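Local structure of periplasmic binding protein (5L9G) at residues A[165-169]-A[170-174]; A[189-192]-A[193-197]; A[337-340]-A[341-344]; A[81-84]-A[85-88]. The protein binds the opine mannopine and, as the periplasmic binding protein of an ABC transporter, probably hands it over for import into the bacterium. All coordinates share one frame; numbering follows the deposited sequence.

Interaction 1: residues A[165-169]-A[170-174]; sequences AAALA and LGTPR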
# COMPACT_ATOMS: atom_id res chain seq x y z
N ALA A 165 12.94 -3.04 -3.53
CA ALA A 165 13.10 -2.90 -4.99
C ALA A 165 14.59 -2.88 -5.33
O ALA A 165 15.01 -3.57 -6.24
CB ALA A 165 12.42 -1.62 -5.48
N ALA A 166 15.39 -2.13 -4.55
CA ALA A 166 16.84 -2.04 -4.72
C ALA A 166 17.51 -3.39 -4.48
O ALA A 166 18.38 -3.78 -5.28
CB ALA A 166 17.41 -0.98 -3.81
N ALA A 167 17.08 -4.14 -3.43
CA ALA A 167 17.61 -5.48 -3.13
C ALA A 167 17.36 -6.41 -4.34
O ALA A 167 18.29 -7.05 -4.80
CB ALA A 167 16.94 -6.05 -1.88
N LEU A 168 16.13 -6.36 -4.92
CA LEU A 168 15.77 -7.13 -6.12
C LEU A 168 16.62 -6.73 -7.32
O LEU A 168 17.12 -7.61 -8.01
CB LEU A 168 14.27 -6.98 -6.45
CG LEU A 168 13.32 -7.70 -5.51
CD1 LEU A 168 11.91 -7.20 -5.70
CD2 LEU A 168 13.41 -9.23 -5.70
N ALA A 169 16.83 -5.42 -7.56
CA ALA A 169 17.67 -4.91 -8.66
C ALA A 169 19.10 -5.44 -8.59
O ALA A 169 19.72 -5.63 -9.64
CB ALA A 169 17.71 -3.40 -8.63
N LEU A 170 19.62 -5.64 -7.36
CA LEU A 170 20.97 -6.16 -7.09
C LEU A 170 21.11 -7.66 -7.42
O LEU A 170 22.21 -8.20 -7.36
CB LEU A 170 21.35 -5.88 -5.62
CG LEU A 170 21.67 -4.41 -5.25
CD1 LEU A 170 21.72 -4.24 -3.75
CD2 LEU A 170 23.01 -3.96 -5.87
N GLY A 171 20.00 -8.31 -7.77
CA GLY A 171 19.97 -9.72 -8.16
C GLY A 171 19.50 -10.67 -7.08
O GLY A 171 19.57 -11.88 -7.26
N THR A 172 19.00 -10.13 -5.95
CA THR A 172 18.52 -10.96 -4.84
C THR A 172 17.27 -11.72 -5.30
O THR A 172 16.33 -11.09 -5.76
CB THR A 172 18.19 -10.08 -3.61
OG1 THR A 172 19.33 -9.29 -3.28
CG2 THR A 172 17.78 -10.91 -2.41
N PRO A 173 17.22 -13.07 -5.16
CA PRO A 173 15.99 -13.79 -5.53
C PRO A 173 14.80 -13.29 -4.67
O PRO A 173 15.00 -12.90 -3.51
CB PRO A 173 16.33 -15.26 -5.25
CG PRO A 173 17.83 -15.31 -5.17
CD PRO A 173 18.24 -13.99 -4.62
N ARG A 174 13.58 -13.26 -5.25
CA ARG A 174 12.38 -12.78 -4.56
C ARG A 174 12.17 -13.43 -3.19
O ARG A 174 11.74 -12.75 -2.26
CB ARG A 174 11.13 -12.98 -5.42
CG ARG A 174 11.01 -11.94 -6.52
CD ARG A 174 9.70 -12.05 -7.26
NE ARG A 174 9.59 -13.25 -8.10
CZ ARG A 174 9.79 -13.28 -9.41
NH1 ARG A 174 10.17 -12.18 -10.05
NH2 ARG A 174 9.62 -14.40 -10.09
O HOH W 1 16.04 -10.34 -8.36
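T172 folds back over the last turn of the helix and fastens to the carbonyl of A167. Its CB already rests 3.3 Å from A167 O. One bond further, OG1 donates a hydrogen bond of 2.9 Å to A167 O, arriving from above the carbonyl plane, 56° out of it. A chi1 of -54° keeps OG1 beside the threonine's own amide, so hydroxyl and N-H turn to one acceptor; the amide bond, T172 N to A167 O, is weak at 3.4 Å. G171, with a phi of 101°, makes this return possible, and its N gives a firmer bond to L168 O (3.0 Å). The bonds from T172 N to A167 O and from G171 N to L168 O, with the positive phi of G171, make a Schellman motif. L170 N goes to A166 O at 3.1 Å and more weakly to A167 O. A water donates to both L168 O and T172 O, tying the turn to the chain that leaves it. Beside that water, L168 reaches out with CD2, which lies 3.7 Å from R174 CG, while the guanidinium of R174 finds its salt-bridge partner in D246. The turn closes helix 162-169: F180 of helix 177-180 packs on A167, L170 and T172, helix 184-197 covers A166 and L170, helix 140-144 touches L168 and A169, and Y320 of strand 320-321 meets L168 and R174.

Interaction 2: residues A[189-192]-A[193-197]; sequences AAIA and KLTEL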
# COMPACT_ATOMS: atom_id res chain seq x y z
N ALA A 189 24.02 -1.80 0.88
CA ALA A 189 24.12 -2.02 -0.56
C ALA A 189 22.82 -1.58 -1.26
O ALA A 189 22.86 -1.03 -2.36
CB ALA A 189 24.40 -3.49 -0.85
N ALA A 190 21.66 -1.84 -0.62
CA ALA A 190 20.34 -1.48 -1.15
C ALA A 190 20.21 0.05 -1.23
O ALA A 190 19.78 0.57 -2.26
CB ALA A 190 19.25 -2.08 -0.26
N ILE A 191 20.69 0.77 -0.20
CA ILE A 191 20.70 2.23 -0.17
C ILE A 191 21.67 2.79 -1.22
O ILE A 191 21.33 3.76 -1.90
CB ILE A 191 20.93 2.75 1.28
CG1 ILE A 191 19.63 2.63 2.11
CG2 ILE A 191 21.52 4.18 1.35
CD1 ILE A 191 18.44 3.58 1.72
N ALA A 192 22.84 2.11 -1.40
CA ALA A 192 23.83 2.49 -2.42
C ALA A 192 23.24 2.37 -3.83
O ALA A 192 23.49 3.22 -4.68
CB ALA A 192 25.08 1.62 -2.29
N LYS A 193 22.43 1.32 -4.06
CA LYS A 193 21.75 1.07 -5.34
C LYS A 193 20.72 2.17 -5.62
O LYS A 193 20.62 2.64 -6.76
CB LYS A 193 21.11 -0.34 -5.35
CG LYS A 193 20.55 -0.78 -6.70
CD LYS A 193 21.63 -0.92 -7.76
CE LYS A 193 21.10 -1.45 -9.07
NZ LYS A 193 22.20 -1.61 -10.07
N LEU A 194 19.95 2.58 -4.60
CA LEU A 194 18.96 3.65 -4.72
C LEU A 194 19.66 4.99 -5.00
O LEU A 194 19.17 5.78 -5.81
CB LEU A 194 18.08 3.75 -3.47
CG LEU A 194 17.00 2.67 -3.26
CD1 LEU A 194 16.53 2.64 -1.81
CD2 LEU A 194 15.82 2.86 -4.20
N THR A 195 20.82 5.22 -4.35
CA THR A 195 21.65 6.41 -4.54
C THR A 195 22.12 6.49 -6.00
O THR A 195 22.06 7.56 -6.60
CB THR A 195 22.80 6.43 -3.51
OG1 THR A 195 22.24 6.42 -2.20
CG2 THR A 195 23.73 7.63 -3.67
N GLU A 196 22.55 5.36 -6.57
CA GLU A 196 23.01 5.23 -7.95
C GLU A 196 21.87 5.61 -8.93
O GLU A 196 22.11 6.28 -9.94
CB GLU A 196 23.45 3.78 -8.20
CG GLU A 196 24.11 3.50 -9.54
CD GLU A 196 24.28 2.01 -9.78
OE1 GLU A 196 25.23 1.43 -9.20
OE2 GLU A 196 23.44 1.41 -10.48
N LEU A 197 20.63 5.18 -8.63
CA LEU A 197 19.47 5.45 -9.48
C LEU A 197 18.95 6.88 -9.33
O LEU A 197 18.47 7.45 -10.32
CB LEU A 197 18.34 4.45 -9.19
CG LEU A 197 17.08 4.54 -10.11
CD1 LEU A 197 17.38 4.08 -11.55
CD2 LEU A 197 15.91 3.77 -9.52
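T195 and I191 meet one turn apart, where the threonine hydroxyl reaches back to a backbone carbonyl. With chi1 at -59°, OG1 sits on the amide side of T195 and donates to I191 O at 2.8 Å, coming in 39° above the carbonyl plane. The regular helix bond, T195 N to I191 O at 2.9 Å, remains in place, so this oxygen is gripped twice by one residue. I191 has its CG1 branch next to its backbone N and turns CD1 toward the CD1 of L194, 4.1 Å away; the two aliphatic chains cross at a slant, a loose apolar touch. L194 also swings CG back beside its own N, which brings CG to 3.6 Å from A190 O. K193 behaves differently: CG stands opposite the backbone N, the chain kinks at chi2 (64°) and then runs straight to the ammonium. NZ thereby comes to 3.3 Å from E196 OE2, a long salt bridge that reaches the syn side of the carboxylate, while E196 stretches out to meet it. Backbone bonds from K193 N to A189 O (2.9 Å) and from E196 N to A192 O carry the helix through. I191 and L194 face helices 162-169 and 324-343, while A192, T195 and E196 are exposed. This is an amphipathic helix with a charged pair three residues apart, layered among the helices of an alpha/beta lobe of a solute-binding protein.

Interaction 3: residues A[337-340]-A[341-344]; sequences AYDN and VRLS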
# COMPACT_ATOMS: atom_id res chain seq x y z
N ALA A 337 17.67 6.88 6.10
CA ALA A 337 18.54 6.60 4.96
C ALA A 337 17.87 6.95 3.61
O ALA A 337 18.51 7.52 2.73
CB ALA A 337 18.99 5.15 4.98
N TYR A 338 16.57 6.62 3.47
CA TYR A 338 15.83 6.91 2.23
C TYR A 338 15.59 8.42 2.08
O TYR A 338 15.73 8.94 0.97
CB TYR A 338 14.56 6.08 2.16
CG TYR A 338 13.88 6.07 0.81
CD1 TYR A 338 14.56 5.66 -0.34
CD2 TYR A 338 12.53 6.40 0.68
CE1 TYR A 338 13.93 5.62 -1.58
CE2 TYR A 338 11.89 6.36 -0.56
CZ TYR A 338 12.59 5.95 -1.69
OH TYR A 338 11.95 5.88 -2.90
N ASP A 339 15.35 9.15 3.19
CA ASP A 339 15.24 10.62 3.20
C ASP A 339 16.52 11.20 2.56
O ASP A 339 16.43 12.09 1.73
CB ASP A 339 15.11 11.18 4.64
CG ASP A 339 13.73 11.17 5.28
OD1 ASP A 339 12.74 10.85 4.57
OD2 ASP A 339 13.63 11.48 6.50
N ASN A 340 17.70 10.66 2.93
CA ASN A 340 18.99 11.12 2.41
C ASN A 340 19.18 10.83 0.93
O ASN A 340 19.71 11.69 0.22
CB ASN A 340 20.14 10.58 3.24
CG ASN A 340 20.34 11.42 4.47
OD1 ASN A 340 19.71 11.21 5.51
ND2 ASN A 340 21.10 12.49 4.32
N VAL A 341 18.71 9.67 0.45
CA VAL A 341 18.75 9.33 -0.98
C VAL A 341 17.97 10.39 -1.79
O VAL A 341 18.48 10.87 -2.81
CB VAL A 341 18.21 7.89 -1.24
CG1 VAL A 341 17.92 7.65 -2.72
CG2 VAL A 341 19.20 6.84 -0.72
N ARG A 342 16.77 10.76 -1.35
CA ARG A 342 15.94 11.72 -2.09
C ARG A 342 16.44 13.15 -1.95
O ARG A 342 16.24 13.95 -2.86
CB ARG A 342 14.46 11.63 -1.68
CG ARG A 342 13.92 10.20 -1.60
CD ARG A 342 12.42 10.20 -1.35
NE ARG A 342 12.02 11.12 -0.29
CZ ARG A 342 12.01 10.82 1.00
NH1 ARG A 342 12.39 9.62 1.42
NH2 ARG A 342 11.63 11.73 1.89
N LEU A 343 17.10 13.45 -0.81
CA LEU A 343 17.66 14.76 -0.50
C LEU A 343 19.02 14.91 -1.20
O LEU A 343 19.55 16.02 -1.25
CB LEU A 343 17.84 14.87 1.04
CG LEU A 343 17.16 16.02 1.79
CD1 LEU A 343 15.63 15.88 1.79
CD2 LEU A 343 17.64 16.07 3.22
N SER A 344 19.59 13.80 -1.73
CA SER A 344 20.88 13.86 -2.43
C SER A 344 20.77 14.60 -3.76
O SER A 344 21.74 15.23 -4.19
CB SER A 344 21.48 12.46 -2.62
OG SER A 344 20.86 11.72 -3.67
O HOH W 2 12.05 8.22 3.82
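Y338 and R342 are brought together by two torsions: chi1 of -167° sets the tyrosine ring opposite its backbone N, and a bend at chi3 (-46°) folds the arginine back toward the helix. The ring receives R342 CD over one face, at 4.0 Å from Y338 CE2. Further out, R342 NH1 comes to 3.3 Å from Y338 CD2; the ring carbon lies near the guanidinium edge and the planes stand 58° apart, so the two groups are not stacked. The same fold presents the guanidinium to D339. R342 NH2 donates to D339 OD1 at 3.0 Å in a salt bridge that meets the anti side of the oxygen, and NH1 adds a weak bond of 3.4 Å to D339 OD1. A water joins D339 OD1 to R342 NH1, closing a small polar ring. Near the C-terminus, S344 OG bonds to V341 O at 2.7 Å, holding S344 to a residue three places back. Outside the pair, Y338 OH is held by W156 O. Helix 324-343 lies against helix 184-197, with A337 on I191, Y338 on L194 and V341 on L194 and T195, while W204 of strand 201-205 touches V341 and R342.

Interaction 4: residues A[81-84]-A[85-88]; sequences IADE and PQAK. With MO0 (mannopine), chain C.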
# COMPACT_ATOMS: atom_id res chain seq x y z
N ILE A 81 0.14 -2.67 6.54
CA ILE A 81 0.51 -3.70 7.53
C ILE A 81 1.93 -3.51 8.09
O ILE A 81 2.18 -3.88 9.24
CB ILE A 81 0.30 -5.14 6.95
CG1 ILE A 81 0.29 -6.22 8.06
CG2 ILE A 81 1.30 -5.46 5.81
CD1 ILE A 81 -0.11 -7.65 7.64
N ALA A 82 2.86 -3.00 7.26
CA ALA A 82 4.26 -2.83 7.67
C ALA A 82 4.50 -1.56 8.50
O ALA A 82 5.58 -1.42 9.06
CB ALA A 82 5.19 -2.91 6.47
N ASP A 83 3.50 -0.64 8.59
CA ASP A 83 3.61 0.53 9.47
C ASP A 83 3.01 0.21 10.84
O ASP A 83 3.27 0.93 11.80
CB ASP A 83 2.91 1.77 8.88
CG ASP A 83 3.79 2.57 7.95
OD1 ASP A 83 5.03 2.53 8.11
OD2 ASP A 83 3.24 3.25 7.06
N GLU A 84 2.19 -0.86 10.92
CA GLU A 84 1.53 -1.28 12.16
C GLU A 84 2.54 -1.53 13.32
O GLU A 84 2.30 -0.99 14.41
CB GLU A 84 0.59 -2.48 11.92
CG GLU A 84 -0.20 -2.91 13.15
CD GLU A 84 0.43 -3.96 14.06
OE1 GLU A 84 -0.09 -4.11 15.18
OE2 GLU A 84 1.37 -4.68 13.64
N PRO A 85 3.66 -2.26 13.14
CA PRO A 85 4.58 -2.46 14.29
C PRO A 85 5.15 -1.17 14.88
O PRO A 85 5.08 -1.00 16.09
CB PRO A 85 5.66 -3.39 13.72
CG PRO A 85 5.01 -4.08 12.54
CD PRO A 85 4.13 -3.01 11.95
N GLN A 86 5.65 -0.24 14.03
CA GLN A 86 6.22 1.02 14.53
C GLN A 86 5.15 1.96 15.11
O GLN A 86 5.44 2.66 16.09
CB GLN A 86 7.11 1.72 13.48
CG GLN A 86 6.41 2.25 12.22
CD GLN A 86 7.38 2.94 11.30
OE1 GLN A 86 8.35 3.59 11.73
NE2 GLN A 86 7.16 2.80 10.01
N ALA A 87 3.92 1.96 14.55
CA ALA A 87 2.81 2.77 15.08
C ALA A 87 2.39 2.25 16.45
O ALA A 87 2.23 3.04 17.39
CB ALA A 87 1.63 2.74 14.11
N LYS A 88 2.28 0.91 16.60
CA LYS A 88 1.93 0.25 17.87
C LYS A 88 3.00 0.52 18.95
O LYS A 88 2.66 0.80 20.10
CB LYS A 88 1.74 -1.27 17.65
CG LYS A 88 1.31 -2.03 18.91
CD LYS A 88 0.58 -3.33 18.58
CE LYS A 88 1.46 -4.44 18.08
NZ LYS A 88 0.65 -5.52 17.48
OAB MO0 C . 0.39 3.35 6.59
CAF MO0 C . 0.24 4.64 6.07
CAG MO0 C . 0.30 4.69 4.56
OAC MO0 C . 1.62 4.85 4.15
CAH MO0 C . -0.43 3.57 3.86
OAM MO0 C . -1.75 3.50 4.26
CAI MO0 C . -0.33 3.57 2.34
OAD MO0 C . -0.90 4.73 1.80
CAJ MO0 C . -0.88 2.32 1.73
OAE MO0 C . -0.18 1.22 2.23
CAK MO0 C . -0.91 2.31 0.19
N MO0 C . -2.25 1.92 -0.26
CA MO0 C . -2.32 1.65 -1.71
C MO0 C . -2.96 2.82 -2.43
O MO0 C . -3.21 3.86 -1.79
CB MO0 C . -3.02 0.36 -2.05
CG MO0 C . -4.53 0.46 -1.94
CD MO0 C . -5.19 -0.86 -1.77
OE1 MO0 C . -5.78 -1.44 -2.90
NE2 MO0 C . -5.27 -1.46 -0.69
OXT MO0 C . -3.19 2.79 -3.68
O HOH W 3 6.80 -0.96 11.45
O HOH W 4 2.48 -6.39 15.41
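The mannopine pocket borders this turn: D83 divides its carboxylate between the ligand and Q86. OD2 accepts a hydrogen bond of 2.9 Å from OAB, the terminal hydroxyl of the sugar chain of mannopine. The other oxygen, D83 OD1, takes Q86 NE2 at 2.9 Å on its anti side, 27° out of the carboxylate plane. Q86 manages this with chi1 at 66°, which lays CG between its backbone N and carbonyl, near D83 O, and runs the chain alongside the aspartate. The glutamine thus acts as a second-shell residue that helps fix the rotation of a ligand-binding carboxylate. On another side, E84 bends at chi2 (-90°) over the ring of P85, its OE2 3.6 Å from P85 CD. E84 OE1 offers its syn lone pair to K88 NZ at 2.8 Å, a buried carboxylate whose charge is met by a salt bridge; a water links E84 OE2 to the same ammonium, which also pairs with D113. Another water joins A82 O to Q86 N, and A87 N bonds to D83 O at 3.0 Å as the helix begins. D252, R229, S119 and T288 are among the other residues that bind mannopine. A ligand-contacting loop between a strand (76-80) and a helix (84-89), with G80 N also gripping the ligand, is characteristic of the cleft in periplasmic binding proteins.

Interactions 1, 2 and 3 form one helical layer: A166 and L170 of interaction 1 pack on 189-197, and interaction 2 in turn packs on V341, A337 and Y338 of interaction 3, so 184-197 is the middle element. Each has a buried apolar side and an exposed one, and their polar chemistry is mostly backbone closure or surface salt bridges. Interaction 4 stands apart, its centre about 22 to 25 Å from theirs, and is the buried one, with no exposed residue; there one carboxylate holds mannopine and the other, buried, pairs with a lysine. Helix 324-343 connects the two regions: its later turns carry interaction 3, while P324, W327, A328 and A331 touch interaction 4.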